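Local coordinates for stress responsive alpha-beta protein (Jannaschia sp., PDB 3BB5), which is of unknown function but folds as a dimeric ferredoxin-like alpha-beta protein of the stress responsive A/B barrel family, at residues I44-A49 and F58-N63; L21-M26 and D88-H93; M35-E40 and V104-N109. All coordinates share one frame; numbering follows the deposited sequence.

Overall arrangement
Contacts 1 and 3 share helix 34-48, whose C-terminal half packs on strand 55-62 and whose N-terminal half meets the end of helix 94-105; contact 2 joins strand 21-27 of the same four-stranded sheet to helix 84-92. Contact 2 is buried and the smallest, two aromatic side chains bridged by a bound ethanediol. The other two are partly buried, each pairing van der Waals packing with one direct hydrogen bond from a ring or guanidinium nitrogen. Contacts 1 and 2 touch where Leu45 approaches Tyr90, and both reach the second subunit. Contact 3, about 17 Å from contact 2 between centres, lies on the other side of the chain's centre and touches no other subunit.

Contact 1: I44-A49 and F58-N63; sequences ILDGLA and FRHGPN
One carboxylate, that of Asp46, serves two rings at once: OD2 accepts a hydrogen bond from His60 while OD1 lies at the edge of the Phe58 ring. This is helix-on-sheet packing in a ferredoxin-like fold, with helix 44-48 running nearly antiparallel to strand 58-62 at 163° and their axes 9.0 Å apart at closest approach. The His-carboxylate bond, His60 NE2 to Asp46 OD2, measures 2.8 Å and reaches the oxygen on its syn side, close to the imidazole plane. With chi1 at 59°, His60 CG lies between its backbone N and carbonyl carbon, and the ring projects to meet the aspartate, which comes from the opposite direction. The second imidazole nitrogen, ND1 of His60, is hydrogen-bonded to Tyr75 OH, so both ring nitrogens are engaged and the rotation of the imidazole is fixed.

The buried Phe58 supplies the apolar half of the contact. Its CG is anti to the backbone N, which carries the ring against the helix; Leu45 O lies over one face, and CZ meets Leu45 CB at 3.5 Å. At the base of the same side chain, Phe58 CB packs on Ala49 CB at 3.8 Å. Met42, one turn before Asp46, also touches the side chains of Phe58 and His60. The carboxylate plane of Asp46 is turned 73° from the phenyl plane, and OD1 stands 3.0 Å from Phe58 CD2.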
loop_
_atom_site.group_PDB
_atom_site.type_symbol
_atom_site.label_atom_id
_atom_site.label_comp_id
_atom_site.label_asym_id
_atom_site.label_seq_id
_atom_site.Cartn_x
_atom_site.Cartn_y
_atom_site.Cartn_z
ATOM N N ILE A 44 -16.953 -10.195 -1.106
ATOM C CA ILE A 44 -17.463 -9.857 -2.437
ATOM C C ILE A 44 -16.300 -9.643 -3.458
ATOM O O ILE A 44 -16.314 -10.180 -4.562
ATOM C CB ILE A 44 -18.443 -8.648 -2.395
ATOM C CG1 ILE A 44 -19.760 -9.067 -1.717
ATOM C CG2 ILE A 44 -18.684 -8.101 -3.808
ATOM C CD1 ILE A 44 -20.668 -7.907 -1.195
ATOM N N LEU A 45 -15.291 -8.893 -3.054
ATOM C CA LEU A 45 -14.089 -8.703 -3.871
ATOM C C LEU A 45 -13.200 -9.949 -4.072
ATOM O O LEU A 45 -12.715 -10.167 -5.185
ATOM C CB LEU A 45 -13.304 -7.539 -3.342
ATOM C CG LEU A 45 -14.037 -6.180 -3.404
ATOM C CD1 LEU A 45 -13.139 -5.096 -2.793
ATOM C CD2 LEU A 45 -14.450 -5.827 -4.829
ATOM N N ASP A 46 -13.065 -10.803 -3.050
ATOM C CA ASP A 46 -12.408 -12.115 -3.215
ATOM C C ASP A 46 -13.064 -12.950 -4.327
ATOM O O ASP A 46 -12.378 -13.616 -5.100
ATOM C CB ASP A 46 -12.402 -12.944 -1.924
ATOM C CG ASP A 46 -11.353 -12.474 -0.911
ATOM O OD1 ASP A 46 -10.336 -11.883 -1.330
ATOM O OD2 ASP A 46 -11.566 -12.646 0.318
ATOM N N GLY A 47 -14.390 -12.899 -4.394
ATOM C CA GLY A 47 -15.131 -13.582 -5.433
ATOM C C GLY A 47 -14.928 -13.013 -6.799
ATOM O O GLY A 47 -14.882 -13.749 -7.769
ATOM N N LEU A 48 -14.848 -11.697 -6.892
ATOM C CA LEU A 48 -14.624 -11.043 -8.171
ATOM C C LEU A 48 -13.232 -11.246 -8.780
ATOM O O LEU A 48 -13.131 -11.501 -9.976
ATOM C CB LEU A 48 -14.966 -9.547 -8.099
ATOM C CG LEU A 48 -14.671 -8.728 -9.357
ATOM C CD1 LEU A 48 -15.533 -9.204 -10.526
ATOM C CD2 LEU A 48 -14.804 -7.233 -9.059
ATOM N N ALA A 49 -12.177 -11.151 -7.992
ATOM C CA ALA A 49 -10.781 -11.181 -8.497
ATOM C C ALA A 49 -10.478 -12.279 -9.553
ATOM O O ALA A 49 -9.926 -11.957 -10.610
ATOM C CB ALA A 49 -9.830 -11.315 -7.359
ATOM N N PHE A 58 -5.294 -10.303 -5.343
ATOM C CA PHE A 58 -6.117 -9.522 -4.447
ATOM C C PHE A 58 -5.884 -10.037 -3.020
ATOM O O PHE A 58 -5.981 -11.208 -2.754
ATOM C CB PHE A 58 -7.598 -9.584 -4.835
ATOM C CG PHE A 58 -8.506 -8.879 -3.841
ATOM C CD1 PHE A 58 -8.601 -7.501 -3.827
ATOM C CD2 PHE A 58 -9.233 -9.594 -2.899
ATOM C CE1 PHE A 58 -9.391 -6.843 -2.907
ATOM C CE2 PHE A 58 -10.021 -8.937 -1.982
ATOM C CZ PHE A 58 -10.099 -7.546 -1.991
ATOM N N ARG A 59 -5.534 -9.124 -2.130
ATOM C CA ARG A 59 -5.160 -9.412 -0.760
ATOM C C ARG A 59 -5.705 -8.336 0.186
ATOM O O ARG A 59 -5.741 -7.155 -0.150
ATOM C CB ARG A 59 -3.633 -9.411 -0.640
ATOM C CG ARG A 59 -2.939 -10.584 -1.312
ATOM C CD ARG A 59 -3.185 -11.911 -0.600
ATOM N NE ARG A 59 -2.169 -12.875 -1.014
ATOM C CZ ARG A 59 -2.192 -13.567 -2.152
ATOM N NH1 ARG A 59 -3.206 -13.455 -3.004
ATOM N NH2 ARG A 59 -1.189 -14.390 -2.439
ATOM N N HIS A 60 -6.121 -8.749 1.374
ATOM C CA HIS A 60 -6.700 -7.832 2.349
ATOM C C HIS A 60 -6.368 -8.248 3.782
ATOM O O HIS A 60 -6.193 -9.435 4.067
ATOM C CB HIS A 60 -8.212 -7.700 2.140
ATOM C CG HIS A 60 -8.966 -8.988 2.247
ATOM N ND1 HIS A 60 -9.448 -9.471 3.443
ATOM C CD2 HIS A 60 -9.363 -9.872 1.298
ATOM C CE1 HIS A 60 -10.094 -10.608 3.229
ATOM N NE2 HIS A 60 -10.041 -10.882 1.938
ATOM N N GLY A 61 -6.278 -7.269 4.691
ATOM C CA GLY A 61 -6.129 -7.615 6.100
ATOM C C GLY A 61 -5.999 -6.439 7.037
ATOM O O GLY A 61 -5.973 -5.309 6.584
ATOM N N PRO A 62 -5.925 -6.713 8.351
ATOM C CA PRO A 62 -5.649 -5.661 9.292
ATOM C C PRO A 62 -4.297 -5.066 9.074
ATOM O O PRO A 62 -3.366 -5.763 8.739
ATOM C CB PRO A 62 -5.684 -6.358 10.658
ATOM C CG PRO A 62 -5.609 -7.854 10.377
ATOM C CD PRO A 62 -6.130 -8.027 9.004
ATOM N N ASN A 63 -4.212 -3.774 9.333
ATOM C CA ASN A 63 -2.966 -3.067 9.459
ATOM C C ASN A 63 -2.402 -3.230 10.883
ATOM O O ASN A 63 -2.879 -2.603 11.841
ATOM C CB ASN A 63 -3.213 -1.597 9.107
ATOM C CG ASN A 63 -1.958 -0.758 9.118
ATOM O OD1 ASN A 63 -0.836 -1.262 9.177
ATOM N ND2 ASN A 63 -2.150 0.556 9.041
#

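Contact 2: L21-M26 and D88-H93; sequences LYHLVM and DAYAVH. With EDO (1,2-ethanediol), chain G.
Strand 21-26 and helix 88-92 keep their backbones well apart, the nearest CA atoms, those of His23 and Tyr90, being 10.9 Å from each other, and long aromatic side chains span the distance. Both residues hold CG anti to the backbone N, chi1 -178° in His23 and 161° in Tyr90, and the two rings extend into the interval from either element. They meet obliquely: the planes are 72° apart, the centroids 5.9 Å, and the closest approach is His23 NE2 to Tyr90 CE1 at 4.2 Å, which makes this a loose aromatic contact.

A molecule of 1,2-ethanediol, probably from the crystallisation liquor, ties the polar ends together. Its O2 is hydrogen-bonded to His23 NE2 at 3.2 Å and to Tyr90 OH at 3.1 Å, lying near the plane of each ring at the edge. Val25 CG2 borders the same oxygen at 3.9 Å, adding an apolar wall. Such a molecule may mark a small pocket between sheet and helices. The other imidazole nitrogen, His23 ND1, is hydrogen-bonded to Asp118 OD1, which fixes the rotation of the ring and directs NE2 at the diol. A leucine in place of Tyr90, having no phenolic hydroxyl, would probably leave a gap beside the imidazole of His23 and the bound diol less firmly held.

In the surrounding fold, the central strand 21-27 lies between strands 75-81 and 114-120; Leu87 from helix 84-92 also covers His23, while the Tyr90 ring meets Phe81 of strand 75-81 and His96 of helix 94-105.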
loop_
_atom_site.group_PDB
_atom_site.type_symbol
_atom_site.label_atom_id
_atom_site.label_comp_id
_atom_site.label_asym_id
_atom_site.label_seq_id
_atom_site.Cartn_x
_atom_site.Cartn_y
_atom_site.Cartn_z
ATOM N N LEU A 21 0.309 -2.091 -12.191
ATOM C CA LEU A 21 -0.243 -1.187 -11.195
ATOM C C LEU A 21 -0.615 -1.893 -9.894
ATOM O O LEU A 21 -1.357 -2.864 -9.890
ATOM C CB LEU A 21 -1.486 -0.452 -11.749
ATOM C CG LEU A 21 -1.317 0.580 -12.869
ATOM C CD1 LEU A 21 -2.715 0.974 -13.374
ATOM C CD2 LEU A 21 -0.540 1.816 -12.408
ATOM N N TYR A 22 -0.119 -1.358 -8.789
ATOM C CA TYR A 22 -0.458 -1.847 -7.460
ATOM C C TYR A 22 -1.421 -0.831 -6.888
ATOM O O TYR A 22 -1.038 0.283 -6.619
ATOM C CB TYR A 22 0.790 -1.965 -6.579
ATOM C CG TYR A 22 1.634 -3.216 -6.782
ATOM C CD1 TYR A 22 1.626 -3.922 -7.977
ATOM C CD2 TYR A 22 2.485 -3.656 -5.786
ATOM C CE1 TYR A 22 2.405 -5.040 -8.154
ATOM C CE2 TYR A 22 3.278 -4.780 -5.953
ATOM C CZ TYR A 22 3.232 -5.467 -7.139
ATOM O OH TYR A 22 4.014 -6.581 -7.305
ATOM N N HIS A 23 -2.673 -1.240 -6.733
ATOM C CA HIS A 23 -3.800 -0.401 -6.270
ATOM C C HIS A 23 -3.997 -0.698 -4.804
ATOM O O HIS A 23 -4.427 -1.775 -4.471
ATOM C CB HIS A 23 -5.044 -0.810 -7.088
ATOM C CG HIS A 23 -6.299 -0.034 -6.802
ATOM N ND1 HIS A 23 -6.473 1.279 -7.189
ATOM C CD2 HIS A 23 -7.471 -0.413 -6.228
ATOM C CE1 HIS A 23 -7.689 1.679 -6.849
ATOM N NE2 HIS A 23 -8.314 0.674 -6.267
ATOM N N LEU A 24 -3.630 0.240 -3.936
ATOM C CA LEU A 24 -3.703 0.061 -2.502
ATOM C C LEU A 24 -4.793 0.951 -1.940
ATOM O O LEU A 24 -4.830 2.150 -2.203
ATOM C CB LEU A 24 -2.361 0.393 -1.833
ATOM C CG LEU A 24 -2.383 0.610 -0.290
ATOM C CD1 LEU A 24 -2.642 -0.708 0.530
ATOM C CD2 LEU A 24 -1.078 1.319 0.218
ATOM N N VAL A 25 -5.670 0.355 -1.145
ATOM C CA VAL A 25 -6.831 1.051 -0.592
ATOM C C VAL A 25 -6.788 0.886 0.931
ATOM O O VAL A 25 -6.876 -0.238 1.421
ATOM C CB VAL A 25 -8.171 0.477 -1.181
ATOM C CG1 VAL A 25 -9.379 1.204 -0.611
ATOM C CG2 VAL A 25 -8.146 0.517 -2.718
HETATM N N MSE A 26 -6.594 2.003 1.649
HETATM C CA MSE A 26 -6.582 2.038 3.121
HETATM C C MSE A 26 -7.860 2.660 3.685
HETATM O O MSE A 26 -8.311 3.705 3.239
HETATM C CB MSE A 26 -5.353 2.794 3.627
HETATM C CG MSE A 26 -4.011 2.236 3.117
HETATM SE SE MSE A 26 -3.709 0.365 3.586
HETATM C CE MSE A 26 -3.911 0.503 5.533
ATOM N N ASP A 88 -9.421 -0.264 -14.930
ATOM C CA ASP A 88 -10.697 0.274 -15.406
ATOM C C ASP A 88 -11.784 -0.776 -15.539
ATOM O O ASP A 88 -12.941 -0.495 -15.289
ATOM C CB ASP A 88 -10.516 0.933 -16.766
ATOM C CG ASP A 88 -9.597 2.144 -16.727
ATOM O OD1 ASP A 88 -9.391 2.737 -15.640
ATOM O OD2 ASP A 88 -9.081 2.480 -17.807
ATOM N N ALA A 89 -11.412 -1.980 -15.952
ATOM C CA ALA A 89 -12.337 -3.107 -16.007
ATOM C C ALA A 89 -12.890 -3.392 -14.630
ATOM O O ALA A 89 -14.060 -3.642 -14.467
ATOM C CB ALA A 89 -11.654 -4.326 -16.538
ATOM N N TYR A 90 -12.023 -3.303 -13.626
ATOM C CA TYR A 90 -12.395 -3.519 -12.236
ATOM C C TYR A 90 -13.283 -2.412 -11.688
ATOM O O TYR A 90 -14.297 -2.681 -11.045
ATOM C CB TYR A 90 -11.111 -3.715 -11.444
ATOM C CG TYR A 90 -11.176 -3.516 -9.949
ATOM C CD1 TYR A 90 -10.958 -2.283 -9.404
ATOM C CD2 TYR A 90 -11.361 -4.577 -9.095
ATOM C CE1 TYR A 90 -10.958 -2.100 -8.064
ATOM C CE2 TYR A 90 -11.385 -4.398 -7.760
ATOM C CZ TYR A 90 -11.176 -3.151 -7.243
ATOM O OH TYR A 90 -11.153 -2.930 -5.887
ATOM N N ALA A 91 -12.898 -1.167 -11.961
ATOM C CA ALA A 91 -13.653 0.011 -11.566
ATOM C C ALA A 91 -15.133 -0.112 -11.913
ATOM O O ALA A 91 -15.983 0.115 -11.062
ATOM C CB ALA A 91 -13.085 1.237 -12.242
ATOM N N VAL A 92 -15.419 -0.496 -13.158
ATOM C CA VAL A 92 -16.757 -0.437 -13.697
ATOM C C VAL A 92 -17.579 -1.672 -13.465
ATOM O O VAL A 92 -18.775 -1.642 -13.675
ATOM C CB VAL A 92 -16.742 -0.145 -15.225
ATOM C CG1 VAL A 92 -16.093 1.197 -15.479
ATOM C CG2 VAL A 92 -16.039 -1.273 -16.014
ATOM N N HIS A 93 -16.969 -2.774 -13.050
ATOM C CA HIS A 93 -17.714 -4.020 -12.903
ATOM C C HIS A 93 -18.773 -3.848 -11.802
ATOM O O HIS A 93 -18.463 -3.286 -10.746
ATOM C CB HIS A 93 -16.744 -5.168 -12.559
ATOM C CG HIS A 93 -17.372 -6.527 -12.597
ATOM N ND1 HIS A 93 -18.231 -6.985 -11.623
ATOM C CD2 HIS A 93 -17.248 -7.536 -13.489
ATOM C CE1 HIS A 93 -18.620 -8.213 -11.925
ATOM N NE2 HIS A 93 -18.039 -8.568 -13.055
HETATM C C1 EDO G . -12.120 1.860 -3.647
HETATM O O1 EDO G . -12.668 2.934 -4.427
HETATM C C2 EDO G . -12.356 0.496 -4.309
HETATM O O2 EDO G . -11.193 0.038 -5.036
#

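Contact 3: M35-E40 and V104-N109; sequences MDRIME and VASCRN
A single polar link joins Arg37 to Ser106, the guanidinium NH1 donating a hydrogen bond to the hydroxyl OG at 2.8 Å with an N-H...O angle of 147°. The serine approaches the edge of the guanidinium group, but OG is tilted 16° from its plane. Arg37 leaves the helix with CG anti to the backbone N and then bends at chi3 (-39°), a turn that folds the chain round the hydroxyl: CB and CD both come within 3.4 Å of Ser106 OG. Ser106 OG has a second partner, the backbone O of Met102, one turn earlier in helix 94-105. The buried serine thus has its polar atom satisfied by one main-chain and one side-chain partner, and its backbone is hydrogen-bonded to Glu30. Arg37 NH1 stands 3.7 Å from Ala105 O, a looser approach oblique to the guanidinium.

In this ferredoxin-like alpha-beta fold the contact brings the N-terminal half of helix 34-48 against the end of helix 94-105 and the chain leading on from it to strand 114-120.

Van der Waals packing comes from Ile38, the next residue along the helix. Its CG1 rests on Ser106 CB at 3.7 Å and its CD1 on the same carbon at 3.9 Å, with Leu103 and Pro29 also touching the isoleucine. Alongside, Met102 packs on Arg37.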
loop_
_atom_site.group_PDB
_atom_site.type_symbol
_atom_site.label_atom_id
_atom_site.label_comp_id
_atom_site.label_asym_id
_atom_site.label_seq_id
_atom_site.Cartn_x
_atom_site.Cartn_y
_atom_site.Cartn_z
HETATM N N MSE A 35 -16.806 -2.530 10.398
HETATM C CA MSE A 35 -15.938 -3.674 10.044
HETATM C C MSE A 35 -16.673 -4.901 9.492
HETATM O O MSE A 35 -16.175 -5.573 8.577
HETATM C CB MSE A 35 -15.083 -4.110 11.231
HETATM C CG MSE A 35 -13.748 -3.359 11.367
HETATM SE SE MSE A 35 -12.599 -3.289 9.754
HETATM C CE MSE A 35 -12.667 -5.074 9.053
ATOM N N ASP A 36 -17.835 -5.201 10.052
ATOM C CA ASP A 36 -18.692 -6.249 9.521
ATOM C C ASP A 36 -19.029 -6.025 8.044
ATOM O O ASP A 36 -18.931 -6.944 7.250
ATOM C CB ASP A 36 -20.004 -6.378 10.333
ATOM C CG ASP A 36 -19.836 -7.178 11.629
ATOM O OD1 ASP A 36 -18.685 -7.432 12.060
ATOM O OD2 ASP A 36 -20.867 -7.532 12.240
ATOM N N ARG A 37 -19.426 -4.808 7.693
ATOM C CA ARG A 37 -19.805 -4.497 6.322
ATOM C C ARG A 37 -18.584 -4.558 5.420
ATOM O O ARG A 37 -18.653 -5.045 4.301
ATOM C CB ARG A 37 -20.429 -3.100 6.245
ATOM C CG ARG A 37 -21.078 -2.824 4.881
ATOM C CD ARG A 37 -22.012 -1.599 4.826
ATOM N NE ARG A 37 -22.829 -1.456 6.026
ATOM C CZ ARG A 37 -22.529 -0.660 7.049
ATOM N NH1 ARG A 37 -21.449 0.080 7.034
ATOM N NH2 ARG A 37 -23.318 -0.612 8.098
ATOM N N ILE A 38 -17.462 -4.052 5.931
ATOM C CA ILE A 38 -16.183 -4.093 5.206
ATOM C C ILE A 38 -15.750 -5.510 4.943
ATOM O O ILE A 38 -15.244 -5.801 3.880
ATOM C CB ILE A 38 -15.068 -3.340 5.941
ATOM C CG1 ILE A 38 -15.376 -1.829 5.864
ATOM C CG2 ILE A 38 -13.671 -3.725 5.345
ATOM C CD1 ILE A 38 -14.485 -0.903 6.665
HETATM N N MSE A 39 -15.958 -6.389 5.924
HETATM C CA MSE A 39 -15.630 -7.802 5.762
HETATM C C MSE A 39 -16.527 -8.509 4.721
HETATM O O MSE A 39 -16.032 -9.356 3.973
HETATM C CB MSE A 39 -15.659 -8.544 7.121
HETATM C CG MSE A 39 -14.542 -8.162 8.103
HETATM SE SE MSE A 39 -12.719 -7.993 7.396
HETATM C CE MSE A 39 -12.568 -9.746 6.560
ATOM N N GLU A 40 -17.822 -8.175 4.664
ATOM C CA GLU A 40 -18.675 -8.610 3.529
ATOM C C GLU A 40 -18.165 -8.077 2.180
ATOM O O GLU A 40 -18.169 -8.806 1.178
ATOM C CB GLU A 40 -20.152 -8.225 3.720
ATOM C CG GLU A 40 -21.145 -9.411 4.062
ATOM N N VAL A 104 -17.647 2.909 1.250
ATOM C CA VAL A 104 -17.932 4.316 1.444
ATOM C C VAL A 104 -18.933 4.521 2.556
ATOM O O VAL A 104 -18.810 5.477 3.316
ATOM C CB VAL A 104 -18.426 4.963 0.129
ATOM C CG1 VAL A 104 -19.231 6.250 0.372
ATOM C CG2 VAL A 104 -17.235 5.236 -0.776
ATOM N N ALA A 105 -19.931 3.644 2.638
ATOM C CA ALA A 105 -20.933 3.682 3.713
ATOM C C ALA A 105 -20.352 3.301 5.088
ATOM O O ALA A 105 -20.927 3.611 6.105
ATOM C CB ALA A 105 -22.115 2.763 3.363
ATOM N N SER A 106 -19.208 2.624 5.093
ATOM C CA SER A 106 -18.549 2.134 6.297
ATOM C C SER A 106 -17.382 3.009 6.788
ATOM O O SER A 106 -16.767 2.703 7.799
ATOM C CB SER A 106 -17.996 0.744 5.988
ATOM O OG SER A 106 -19.026 -0.115 5.600
ATOM N N CYS A 107 -17.051 4.081 6.073
ATOM C CA CYS A 107 -15.895 4.880 6.436
ATOM C C CYS A 107 -16.209 6.280 6.833
ATOM O O CYS A 107 -17.265 6.826 6.499
ATOM C CB CYS A 107 -14.859 4.900 5.302
ATOM S SG CYS A 107 -14.073 3.279 5.046
ATOM N N ARG A 108 -15.239 6.859 7.542
ATOM C CA ARG A 108 -15.332 8.203 8.070
ATOM C C ARG A 108 -15.463 9.238 6.956
ATOM O O ARG A 108 -14.594 9.336 6.092
ATOM C CB ARG A 108 -14.113 8.526 8.926
ATOM C CG ARG A 108 -14.216 9.910 9.565
ATOM C CD ARG A 108 -13.350 10.060 10.800
ATOM N NE ARG A 108 -12.779 11.397 10.859
ATOM N N ASN A 109 -16.551 10.008 7.003
ATOM C CA ASN A 109 -16.889 11.007 5.992
ATOM C C ASN A 109 -16.956 10.427 4.589
ATOM O O ASN A 109 -16.737 11.139 3.615
ATOM C CB ASN A 109 -15.903 12.172 6.021
ATOM C CG ASN A 109 -16.076 13.030 7.220
ATOM O OD1 ASN A 109 -17.192 13.352 7.602
ATOM N ND2 ASN A 109 -14.960 13.431 7.825
#